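Long-range contact in periplasmic binding protein/LacI transcriptional regulator (Shewanella sp. ANA-3, PDB 5OCP), which binds the alpha and beta anomers of L-arabinofuranose, probably in the periplasm for delivery to an ABC transporter: residues L188-L200 / D216-Y228. Sequence-based numbering, arbitrary orientation.
Sequences LCAVWSHNDEMAL and DILIVSVDGVPDY. With AHR (alpha-L-arabinofuranose), chain I; FUB (beta-L-arabinofuranose), chain J.
Ala199 CB packs against Ile219 CG2 (4.0 Å) and the edge of the Tyr228 ring at CE2, while Leu200 CD2 reaches the ring obliquely. Val191 and Ile219 share the sheet face under Ala199, Val191 CG2 lying 3.9 Å from Ile217 CG2 just before the strand; on the opposite face, with Val220, Trp192 sets CZ3 alongside Val222 CG2, where the chain turns. Strands 190-193 and 218-221 run parallel, 14° apart, Val220 N bonded almost straight to Val191 O and Ser193 N to Val220 O. At the polar edge, Asp196 CG lies anti to the carbonyl carbon (chi1 -69°), carrying the carboxylate over one face of Tyr228, planes 12° apart. OD1 accepts from Ser221 OG at 2.8 Å on its anti lone pair and bonds Thr240; OD2 receives Val225 N at 3.0 Å and, weakly, Gly224 N. With alanine here, the Ser221 hydroxyl and Val225 N would probably lose their acceptor and the turn after Asp223 its hold. Asn195 OD1 caps its helix at Met198 N, ND2 bonds arabinofuranose O2 at 3.0 Å, and Asp223 OD1 lies 2.5 Å from sugar O3. Sugar-binding residues thus follow parallel strands of a beta-alpha-beta unit, as in two-domain periplasmic binding proteins.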
# COMPACT_ATOMS: atom_id res chain seq x y z
N LEU A 188 22.67 12.66 4.83
CA LEU A 188 21.70 12.11 3.89
C LEU A 188 20.86 13.21 3.30
O LEU A 188 20.57 14.17 3.93
CB LEU A 188 20.79 11.15 4.62
CG LEU A 188 21.44 9.82 4.95
CD1 LEU A 188 20.48 9.09 5.87
CD2 LEU A 188 21.61 8.98 3.68
N CYS A 189 20.57 13.08 2.03
CA CYS A 189 19.70 14.07 1.31
C CYS A 189 18.25 13.74 1.61
O CYS A 189 17.41 14.64 1.77
CB CYS A 189 19.97 14.00 -0.14
SG CYS A 189 18.73 14.68 -1.27
N ALA A 190 17.93 12.47 1.54
CA ALA A 190 16.53 12.06 1.59
C ALA A 190 16.31 10.66 2.10
O ALA A 190 17.18 9.81 1.89
CB ALA A 190 15.88 12.17 0.23
N VAL A 191 15.12 10.43 2.64
CA VAL A 191 14.60 9.10 2.92
C VAL A 191 13.46 8.81 1.91
O VAL A 191 12.58 9.65 1.72
CB VAL A 191 14.04 9.01 4.35
CG1 VAL A 191 13.30 7.67 4.63
CG2 VAL A 191 15.18 9.21 5.32
N TRP A 192 13.59 7.68 1.23
CA TRP A 192 12.57 7.10 0.35
C TRP A 192 12.00 5.96 1.13
O TRP A 192 12.64 4.90 1.36
CB TRP A 192 13.28 6.67 -0.94
CG TRP A 192 12.64 5.60 -1.80
CD1 TRP A 192 13.30 4.64 -2.46
CD2 TRP A 192 11.24 5.42 -2.16
NE1 TRP A 192 12.45 3.84 -3.15
CE2 TRP A 192 11.17 4.31 -3.01
CE3 TRP A 192 10.04 6.10 -1.85
CZ2 TRP A 192 9.97 3.84 -3.54
CZ3 TRP A 192 8.84 5.63 -2.39
CH2 TRP A 192 8.83 4.51 -3.24
N SER A 193 10.74 6.13 1.54
CA SER A 193 10.05 5.14 2.29
C SER A 193 8.93 4.49 1.48
O SER A 193 8.10 5.21 0.89
CB SER A 193 9.45 5.75 3.54
OG SER A 193 8.72 4.77 4.24
N HIS A 194 8.88 3.15 1.45
CA HIS A 194 7.85 2.52 0.65
C HIS A 194 6.44 2.79 1.17
O HIS A 194 5.50 2.59 0.41
CB HIS A 194 8.10 1.03 0.49
CG HIS A 194 9.32 0.69 -0.32
ND1 HIS A 194 9.61 -0.61 -0.65
CD2 HIS A 194 10.34 1.44 -0.79
CE1 HIS A 194 10.74 -0.65 -1.34
NE2 HIS A 194 11.15 0.59 -1.54
N ASN A 195 6.24 3.22 2.42
CA ASN A 195 4.96 3.66 2.86
C ASN A 195 5.03 4.76 3.89
O ASN A 195 6.08 5.01 4.52
CB ASN A 195 4.03 2.54 3.32
CG ASN A 195 4.32 2.02 4.72
OD1 ASN A 195 5.42 2.22 5.28
ND2 ASN A 195 3.33 1.28 5.28
N ASP A 196 3.91 5.46 4.01
CA ASP A 196 3.89 6.61 4.93
C ASP A 196 4.11 6.18 6.38
O ASP A 196 4.73 6.96 7.13
CB ASP A 196 2.54 7.36 4.85
CG ASP A 196 2.28 8.11 3.54
OD1 ASP A 196 3.21 8.28 2.70
OD2 ASP A 196 1.13 8.55 3.38
N GLU A 197 3.66 4.99 6.76
CA GLU A 197 3.82 4.47 8.13
C GLU A 197 5.29 4.45 8.55
O GLU A 197 5.64 5.00 9.60
CB GLU A 197 3.16 3.11 8.23
CG GLU A 197 2.88 2.64 9.62
CD GLU A 197 1.69 3.31 10.31
OE1 GLU A 197 0.66 3.72 9.71
OE2 GLU A 197 1.79 3.31 11.55
N MET A 198 6.19 3.87 7.73
CA MET A 198 7.59 3.77 8.05
C MET A 198 8.16 5.20 8.04
O MET A 198 9.09 5.50 8.81
CB MET A 198 8.39 2.92 7.08
CG MET A 198 8.02 1.44 7.10
SD MET A 198 8.95 0.42 5.98
CE MET A 198 8.50 1.17 4.42
N ALA A 199 7.67 6.05 7.14
CA ALA A 199 8.18 7.40 6.98
C ALA A 199 7.95 8.20 8.27
O ALA A 199 8.87 8.94 8.70
CB ALA A 199 7.51 8.06 5.87
N LEU A 200 6.81 8.00 8.88
CA LEU A 200 6.50 8.72 10.08
C LEU A 200 7.35 8.24 11.22
O LEU A 200 7.69 9.08 12.16
CB LEU A 200 5.05 8.67 10.40
CG LEU A 200 4.20 9.41 9.34
CD1 LEU A 200 2.73 9.12 9.49
CD2 LEU A 200 4.42 10.90 9.28
N ASP A 216 16.30 19.37 6.44
CA ASP A 216 17.69 18.82 6.34
C ASP A 216 17.70 17.43 5.60
O ASP A 216 18.57 17.17 4.75
CB ASP A 216 18.33 18.63 7.70
CG ASP A 216 18.53 19.91 8.49
OD1 ASP A 216 18.63 20.95 7.82
OD2 ASP A 216 18.56 19.78 9.77
N ILE A 217 16.77 16.55 5.97
CA ILE A 217 16.60 15.29 5.29
C ILE A 217 15.13 15.32 4.73
O ILE A 217 14.21 15.39 5.50
CB ILE A 217 16.78 14.16 6.27
CG1 ILE A 217 18.23 14.20 6.79
CG2 ILE A 217 16.56 12.82 5.62
CD1 ILE A 217 18.49 13.10 7.76
N LEU A 218 15.03 15.22 3.43
CA LEU A 218 13.73 15.17 2.72
C LEU A 218 13.12 13.83 2.96
O LEU A 218 13.83 12.84 3.17
CB LEU A 218 13.89 15.40 1.24
CG LEU A 218 14.54 16.73 0.79
CD1 LEU A 218 14.72 16.70 -0.70
CD2 LEU A 218 13.73 17.89 1.33
N ILE A 219 11.78 13.77 3.01
CA ILE A 219 11.11 12.50 3.26
C ILE A 219 10.03 12.37 2.16
O ILE A 219 9.18 13.23 2.05
CB ILE A 219 10.52 12.46 4.65
CG1 ILE A 219 11.67 12.57 5.66
CG2 ILE A 219 9.74 11.16 4.81
CD1 ILE A 219 11.25 12.54 7.09
N VAL A 220 10.18 11.31 1.36
CA VAL A 220 9.22 10.99 0.29
C VAL A 220 8.70 9.58 0.45
O VAL A 220 9.41 8.70 0.92
CB VAL A 220 9.81 11.25 -1.05
CG1 VAL A 220 10.31 12.66 -1.19
CG2 VAL A 220 10.90 10.24 -1.42
N SER A 221 7.46 9.33 0.05
CA SER A 221 6.79 8.12 0.47
C SER A 221 5.58 7.82 -0.43
O SER A 221 5.33 8.55 -1.43
CB SER A 221 6.30 8.41 1.91
OG SER A 221 5.77 7.27 2.53
N VAL A 222 4.87 6.78 -0.06
CA VAL A 222 3.57 6.39 -0.69
C VAL A 222 2.52 6.08 0.34
O VAL A 222 2.81 5.39 1.33
CB VAL A 222 3.76 5.17 -1.64
CG1 VAL A 222 2.43 4.83 -2.34
CG2 VAL A 222 4.77 5.46 -2.69
N ASP A 223 1.31 6.58 0.08
CA ASP A 223 0.00 6.14 0.64
C ASP A 223 -0.97 7.34 0.68
O ASP A 223 -2.16 7.21 0.38
CB ASP A 223 0.02 5.43 1.98
CG ASP A 223 0.44 3.97 1.91
OD1 ASP A 223 0.53 3.36 0.79
OD2 ASP A 223 0.73 3.36 2.98
N GLY A 224 -0.48 8.50 1.13
CA GLY A 224 -1.32 9.63 1.28
C GLY A 224 -2.28 9.52 2.46
O GLY A 224 -3.48 9.90 2.35
N VAL A 225 -1.81 9.00 3.59
CA VAL A 225 -2.70 8.89 4.74
C VAL A 225 -2.84 10.23 5.41
O VAL A 225 -1.98 11.04 5.28
CB VAL A 225 -2.31 7.83 5.75
CG1 VAL A 225 -2.27 6.44 5.03
CG2 VAL A 225 -0.99 8.14 6.46
N PRO A 226 -3.94 10.44 6.16
CA PRO A 226 -4.14 11.77 6.74
C PRO A 226 -3.06 12.24 7.68
O PRO A 226 -2.69 13.41 7.58
CB PRO A 226 -5.46 11.58 7.51
CG PRO A 226 -6.22 10.63 6.63
CD PRO A 226 -5.17 9.62 6.24
N ASP A 227 -2.52 11.36 8.49
CA ASP A 227 -1.41 11.69 9.38
C ASP A 227 -0.20 12.17 8.60
O ASP A 227 0.62 13.00 9.09
CB ASP A 227 -0.98 10.57 10.27
CG ASP A 227 -1.91 10.37 11.45
OD1 ASP A 227 -2.87 11.19 11.62
OD2 ASP A 227 -1.63 9.42 12.19
N TYR A 228 -0.01 11.64 7.39
CA TYR A 228 1.12 12.14 6.57
C TYR A 228 0.87 13.54 5.98
O TYR A 228 1.79 14.41 5.86
CB TYR A 228 1.48 11.13 5.48
CG TYR A 228 2.81 11.36 4.82
CD1 TYR A 228 2.97 12.21 3.75
CD2 TYR A 228 3.96 10.63 5.25
CE1 TYR A 228 4.20 12.40 3.10
CE2 TYR A 228 5.18 10.80 4.62
CZ TYR A 228 5.30 11.61 3.53
OH TYR A 228 6.50 11.80 2.92
O5 AHR I . -0.12 -3.01 -0.57
C5 AHR I . -0.22 -1.67 -0.21
C4 AHR I . 0.79 -1.34 0.87
O4 AHR I . 0.68 -2.23 1.96
C3 AHR I . 0.62 0.10 1.40
O3 AHR I . 1.31 0.96 0.57
C2 AHR I . 1.18 -0.09 2.81
O2 AHR I . 0.81 0.88 3.74
C1 AHR I . 0.56 -1.43 3.15
O1 AHR I . 1.25 -1.99 4.14
O5 FUB J . -0.12 -3.01 -0.57
C5 FUB J . -0.22 -1.67 -0.20
C4 FUB J . 0.79 -1.34 0.89
O4 FUB J . 0.70 -2.23 1.97
C3 FUB J . 0.62 0.09 1.42
O3 FUB J . 1.30 0.96 0.57
C2 FUB J . 1.25 -0.07 2.80
O2 FUB J . 0.82 0.89 3.75
C1 FUB J . 0.99 -1.52 3.19
O1 FUB J . -0.14 -1.54 3.91
O HOH W 1 18.49 17.49 1.78
O HOH W 2 1.11 4.14 5.41